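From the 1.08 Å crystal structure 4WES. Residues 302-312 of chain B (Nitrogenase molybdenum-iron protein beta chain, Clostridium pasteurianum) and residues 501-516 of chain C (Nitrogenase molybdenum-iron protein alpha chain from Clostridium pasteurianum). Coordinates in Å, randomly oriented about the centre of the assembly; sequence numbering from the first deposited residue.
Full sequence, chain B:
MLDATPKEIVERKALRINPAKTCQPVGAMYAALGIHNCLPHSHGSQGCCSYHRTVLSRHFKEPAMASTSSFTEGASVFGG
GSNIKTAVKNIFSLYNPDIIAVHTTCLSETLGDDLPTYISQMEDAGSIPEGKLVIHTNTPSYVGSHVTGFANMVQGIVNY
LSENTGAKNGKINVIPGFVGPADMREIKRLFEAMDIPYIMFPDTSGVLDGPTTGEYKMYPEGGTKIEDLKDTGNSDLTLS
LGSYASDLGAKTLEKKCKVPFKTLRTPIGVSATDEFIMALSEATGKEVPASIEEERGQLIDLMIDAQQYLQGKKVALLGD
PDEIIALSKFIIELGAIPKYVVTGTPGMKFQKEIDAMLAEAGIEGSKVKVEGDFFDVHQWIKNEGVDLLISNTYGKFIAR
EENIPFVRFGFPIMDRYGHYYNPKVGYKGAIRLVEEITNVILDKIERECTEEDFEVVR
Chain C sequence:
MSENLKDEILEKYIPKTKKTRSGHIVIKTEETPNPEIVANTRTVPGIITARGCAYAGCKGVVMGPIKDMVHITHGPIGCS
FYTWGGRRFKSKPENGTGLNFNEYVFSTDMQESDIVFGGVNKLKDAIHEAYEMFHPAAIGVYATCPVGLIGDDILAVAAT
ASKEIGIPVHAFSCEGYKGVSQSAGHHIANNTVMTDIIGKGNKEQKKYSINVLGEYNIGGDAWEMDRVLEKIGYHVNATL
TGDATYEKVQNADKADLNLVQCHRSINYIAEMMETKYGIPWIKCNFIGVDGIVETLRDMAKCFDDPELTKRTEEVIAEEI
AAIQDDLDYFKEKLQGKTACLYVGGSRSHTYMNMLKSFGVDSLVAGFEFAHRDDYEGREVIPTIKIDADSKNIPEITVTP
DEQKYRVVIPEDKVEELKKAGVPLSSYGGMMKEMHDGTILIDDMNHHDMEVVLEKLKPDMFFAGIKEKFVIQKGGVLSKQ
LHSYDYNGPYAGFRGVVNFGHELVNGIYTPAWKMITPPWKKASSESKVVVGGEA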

# COMPACT_ATOMS: atom_id res chain seq x y z
N LEU B 302 12.55 2.74 12.68
CA LEU B 302 11.28 3.00 12.01
C LEU B 302 10.17 3.26 13.02
O LEU B 302 9.34 4.14 12.80
N MET B 303 10.13 2.48 14.09
CA MET B 303 9.13 2.72 15.13
C MET B 303 9.23 4.11 15.71
O MET B 303 8.20 4.75 16.00
N ILE B 304 10.45 4.60 15.90
CA ILE B 304 10.67 5.94 16.42
C ILE B 304 10.39 6.97 15.33
O ILE B 304 9.65 7.94 15.56
N ASP B 305 10.90 6.77 14.11
CA ASP B 305 10.69 7.76 13.05
C ASP B 305 9.19 7.95 12.79
O ASP B 305 8.75 9.08 12.53
N ALA B 306 8.41 6.88 12.80
CA ALA B 306 6.98 6.93 12.46
C ALA B 306 6.07 7.13 13.67
O ALA B 306 4.85 7.08 13.53
N GLN B 307 6.66 7.35 14.85
CA GLN B 307 5.90 7.27 16.09
C GLN B 307 4.66 8.17 16.12
O GLN B 307 3.67 7.78 16.74
N GLN B 308 4.71 9.37 15.55
CA GLN B 308 3.61 10.32 15.76
C GLN B 308 2.32 9.79 15.21
O GLN B 308 1.24 10.17 15.71
N TYR B 309 2.38 8.98 14.17
CA TYR B 309 1.19 8.46 13.48
C TYR B 309 0.61 7.21 14.14
O TYR B 309 -0.42 6.73 13.72
N LEU B 310 1.31 6.70 15.15
CA LEU B 310 0.96 5.46 15.82
C LEU B 310 0.42 5.65 17.23
O LEU B 310 -0.41 4.87 17.70
N GLN B 311 0.91 6.66 17.94
CA GLN B 311 0.61 6.78 19.36
C GLN B 311 -0.89 6.94 19.57
O GLN B 311 -1.50 7.88 19.02
N GLY B 312 -1.46 6.09 20.42
CA GLY B 312 -2.85 6.21 20.79
C GLY B 312 -3.85 5.76 19.76
O GLY B 312 -5.06 5.87 19.99
N HIS C 501 -0.16 17.54 23.26
CA HIS C 501 -0.40 16.11 23.01
C HIS C 501 0.71 15.50 22.15
O HIS C 501 1.09 14.36 22.40
N GLU C 502 1.20 16.24 21.17
CA GLU C 502 2.29 15.72 20.38
C GLU C 502 3.56 15.53 21.23
O GLU C 502 4.31 14.56 21.05
N LEU C 503 3.79 16.44 22.17
CA LEU C 503 4.98 16.36 23.00
C LEU C 503 4.89 15.16 23.95
O LEU C 503 5.83 14.37 24.08
N VAL C 504 3.76 15.03 24.65
CA VAL C 504 3.55 13.86 25.50
C VAL C 504 3.66 12.56 24.69
O VAL C 504 4.33 11.61 25.09
N ASN C 505 3.00 12.53 23.53
CA ASN C 505 3.09 11.34 22.68
C ASN C 505 4.52 11.00 22.31
O ASN C 505 4.89 9.81 22.27
N GLY C 506 5.34 12.02 22.08
CA GLY C 506 6.75 11.76 21.79
C GLY C 506 7.53 11.18 22.95
O GLY C 506 8.26 10.19 22.82
N ILE C 507 7.37 11.79 24.13
CA ILE C 507 8.10 11.37 25.31
C ILE C 507 7.74 9.93 25.68
O ILE C 507 8.62 9.15 26.04
N TYR C 508 6.47 9.55 25.53
CA TYR C 508 6.00 8.26 26.01
C TYR C 508 5.91 7.18 24.94
O TYR C 508 5.38 6.10 25.17
N THR C 509 6.51 7.44 23.78
CA THR C 509 6.61 6.42 22.74
C THR C 509 7.38 5.20 23.29
O THR C 509 8.48 5.36 23.77
N PRO C 510 6.78 4.01 23.23
CA PRO C 510 7.43 2.88 23.88
C PRO C 510 8.80 2.51 23.35
O PRO C 510 9.63 2.01 24.12
N ALA C 511 9.07 2.74 22.07
CA ALA C 511 10.32 2.25 21.47
C ALA C 511 11.56 2.87 22.07
O ALA C 511 12.64 2.26 21.98
N TRP C 512 11.45 4.04 22.73
CA TRP C 512 12.63 4.63 23.38
C TRP C 512 13.24 3.65 24.39
O TRP C 512 14.44 3.72 24.64
N LYS C 513 12.43 2.79 24.98
CA LYS C 513 12.90 1.86 25.99
C LYS C 513 13.27 0.50 25.42
O LYS C 513 13.63 -0.39 26.19
N MET C 514 13.25 0.34 24.10
CA MET C 514 13.51 -0.91 23.45
C MET C 514 14.80 -0.92 22.65
O MET C 514 15.07 -1.87 21.91
N ILE C 515 15.58 0.14 22.78
CA ILE C 515 16.74 0.32 21.91
C ILE C 515 17.81 -0.75 22.11
O ILE C 515 18.42 -1.24 21.15
N THR C 516 18.07 -1.12 23.35
CA THR C 516 19.10 -2.14 23.62
C THR C 516 18.54 -3.53 23.41
O THR C 516 17.57 -3.90 24.05

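A single direct hydrogen bond joins these two stretches, and most of the remaining polar traffic passes through four waters. Gln307(B) makes the bond: its CA-to-CB bond points toward chain C, and chi1 and chi2 are both p, curling the amide so that NE2 donates to OG1 of Thr509(C) at 3.0 Å. The threonine suits this spot because a hydroxyl can accept and donate at once. In its m rotamer, OG1 of Thr509(C) passes its own proton back to O of Asn505(C), 2.8 Å away, near the end of the helix.

Gln311(B) (chi1 m, chi2 m) also points toward chain C. Its NE2 turns back to O of Gln307(B) at 3.0 Å, tying down its own chain, while OE1 lies 3.5 Å from CD of Pro510(C) and accepts from water 4, which also donates to O of Asn505(C). CB of Gln311(B) packs 3.9 Å from CG of Asn505(C).

Glu502(C) (m, m) starts sideways, but its carboxylate comes nearer and gathers water. Water 2 links its OE2 to NE2 of Gln308(B), at 2.9 and 3.1 Å. Water 1 accepts from NE2 of Gln307(B), and water 3 from ND2 of Asn505(C), both lying close to the same carboxylate.

Toward the start of the chain B stretch the contact turns apolar. Ile304(B) (m, t) leaves its backbone sideways, but its end comes nearer: CG1 sits 3.7 Å from CB of Ala511(C), whose small methyl points toward chain B, and CG2, the methyl on the beta carbon, lies over one face of the Trp512(C) ring, 3.7 Å from CH2, in a CH-pi contact. The indole is anchored by NE1, which donates to O of Gly506(C) at 2.9 Å. Met303(B) (m, t, p) adds a flexible thioether, its CE 4.2 Å from SD of Met514(C).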

# COMPACT_ATOMS: atom_id res chain seq x y z
CB LEU B 302 10.97 1.82 11.11
CG LEU B 302 9.66 1.90 10.33
CD1 LEU B 302 9.58 3.11 9.45
CD2 LEU B 302 9.48 0.65 9.52
CB MET B 303 9.28 1.66 16.23
CG MET B 303 8.93 0.25 15.76
SD MET B 303 9.30 -1.04 16.95
CE MET B 303 8.04 -0.73 18.21
CB ILE B 304 12.09 6.10 17.00
CG1 ILE B 304 12.24 5.17 18.22
CG2 ILE B 304 12.35 7.54 17.39
CD1 ILE B 304 13.63 5.09 18.75
CB ASP B 305 11.39 7.34 11.77
CG ASP B 305 12.90 7.49 11.81
OD1 ASP B 305 13.42 8.15 12.72
OD2 ASP B 305 13.56 6.92 10.88
CB ALA B 306 6.56 5.66 11.74
CB GLN B 307 6.78 7.58 17.30
CG GLN B 307 7.43 8.97 17.34
CD GLN B 307 6.54 10.12 17.75
OE1 GLN B 307 6.69 11.19 17.23
NE2 GLN B 307 5.70 9.97 18.77
CB GLN B 308 3.93 11.68 15.17
CG GLN B 308 3.81 11.74 13.66
CD GLN B 308 4.47 12.95 13.08
OE1 GLN B 308 5.69 12.94 12.87
NE2 GLN B 308 3.72 14.00 12.82
CB TYR B 309 1.50 8.20 12.03
CG TYR B 309 1.97 9.45 11.31
CD1 TYR B 309 1.08 10.49 11.05
CD2 TYR B 309 3.29 9.62 10.91
CE1 TYR B 309 1.48 11.67 10.48
CE2 TYR B 309 3.70 10.80 10.33
CZ TYR B 309 2.82 11.83 10.10
OH TYR B 309 3.20 13.01 9.51
CB LEU B 310 2.18 4.52 15.85
CG LEU B 310 2.67 4.09 14.47
CD1 LEU B 310 4.07 3.52 14.53
CD2 LEU B 310 1.72 3.06 13.88
CB GLN B 311 1.35 7.94 20.03
CG GLN B 311 2.86 7.90 19.91
CD GLN B 311 3.42 6.53 20.17
OE1 GLN B 311 3.38 6.03 21.30
NE2 GLN B 311 3.91 5.90 19.10
CB HIS C 501 -1.77 15.84 22.43
CG HIS C 501 -2.85 15.90 23.46
ND1 HIS C 501 -2.93 14.97 24.47
CD2 HIS C 501 -3.86 16.77 23.66
CE1 HIS C 501 -3.95 15.29 25.26
NE2 HIS C 501 -4.52 16.37 24.78
CB GLU C 502 2.58 16.63 19.19
CG GLU C 502 1.54 16.50 18.07
CD GLU C 502 1.55 15.16 17.35
OE1 GLU C 502 2.60 14.52 17.27
OE2 GLU C 502 0.50 14.76 16.81
CB LEU C 503 5.20 17.66 23.74
CG LEU C 503 6.45 17.73 24.61
CD1 LEU C 503 7.69 17.34 23.79
CD2 LEU C 503 6.60 19.11 25.23
CB VAL C 504 2.18 13.94 26.21
CG1 VAL C 504 1.88 12.65 26.97
CG2 VAL C 504 2.15 15.12 27.18
CB ASN C 505 2.26 11.51 21.41
CG ASN C 505 0.77 11.40 21.64
OD1 ASN C 505 0.32 11.14 22.73
ND2 ASN C 505 0.01 11.57 20.59
CB ILE C 507 7.82 12.31 26.51
CG1 ILE C 507 8.43 13.69 26.28
CG2 ILE C 507 8.29 11.70 27.82
CD1 ILE C 507 9.94 13.75 26.40
CB TYR C 508 4.67 8.44 26.78
CG TYR C 508 4.88 9.20 28.10
CD1 TYR C 508 5.19 8.52 29.25
CD2 TYR C 508 4.80 10.57 28.16
CE1 TYR C 508 5.40 9.20 30.43
CE2 TYR C 508 5.05 11.25 29.33
CZ TYR C 508 5.33 10.56 30.47
OH TYR C 508 5.57 11.20 31.67
CB THR C 509 7.32 7.00 21.50
OG1 THR C 509 6.45 7.97 20.89
CG2 THR C 509 7.67 5.98 20.48
CB PRO C 510 6.45 1.74 23.69
CG PRO C 510 5.12 2.44 23.62
CD PRO C 510 5.39 3.70 22.86
CB ALA C 511 10.31 2.48 19.98
CB TRP C 512 12.28 5.93 24.09
CG TRP C 512 11.87 7.07 23.21
CD1 TRP C 512 10.67 7.72 23.22
CD2 TRP C 512 12.67 7.73 22.23
NE1 TRP C 512 10.67 8.72 22.31
CE2 TRP C 512 11.89 8.78 21.69
CE3 TRP C 512 13.99 7.57 21.77
CZ2 TRP C 512 12.36 9.62 20.71
CZ3 TRP C 512 14.45 8.42 20.81
CH2 TRP C 512 13.65 9.43 20.28
CB LYS C 513 11.84 1.68 27.07
CG LYS C 513 11.50 2.95 27.81
CD LYS C 513 10.53 2.72 28.98
CE LYS C 513 10.25 3.98 29.78
NZ LYS C 513 11.47 4.63 30.36
CB MET C 514 12.34 -1.26 22.51
CG MET C 514 11.03 -1.40 23.24
SD MET C 514 9.71 -1.60 22.02
CE MET C 514 8.31 -1.37 23.08
CB ILE C 515 17.30 1.76 22.03
CG1 ILE C 515 16.27 2.77 21.46
CG2 ILE C 515 18.67 1.86 21.39
CD1 ILE C 515 16.61 4.22 21.75
CB THR C 516 19.64 -2.01 25.05
OG1 THR C 516 20.14 -0.68 25.22
CG2 THR C 516 20.74 -3.01 25.30
O HOH W 1 4.43 12.69 18.95
O HOH W 2 0.95 13.84 14.13
O HOH W 3 1.56 11.95 18.02
O HOH W 4 3.11 7.84 23.39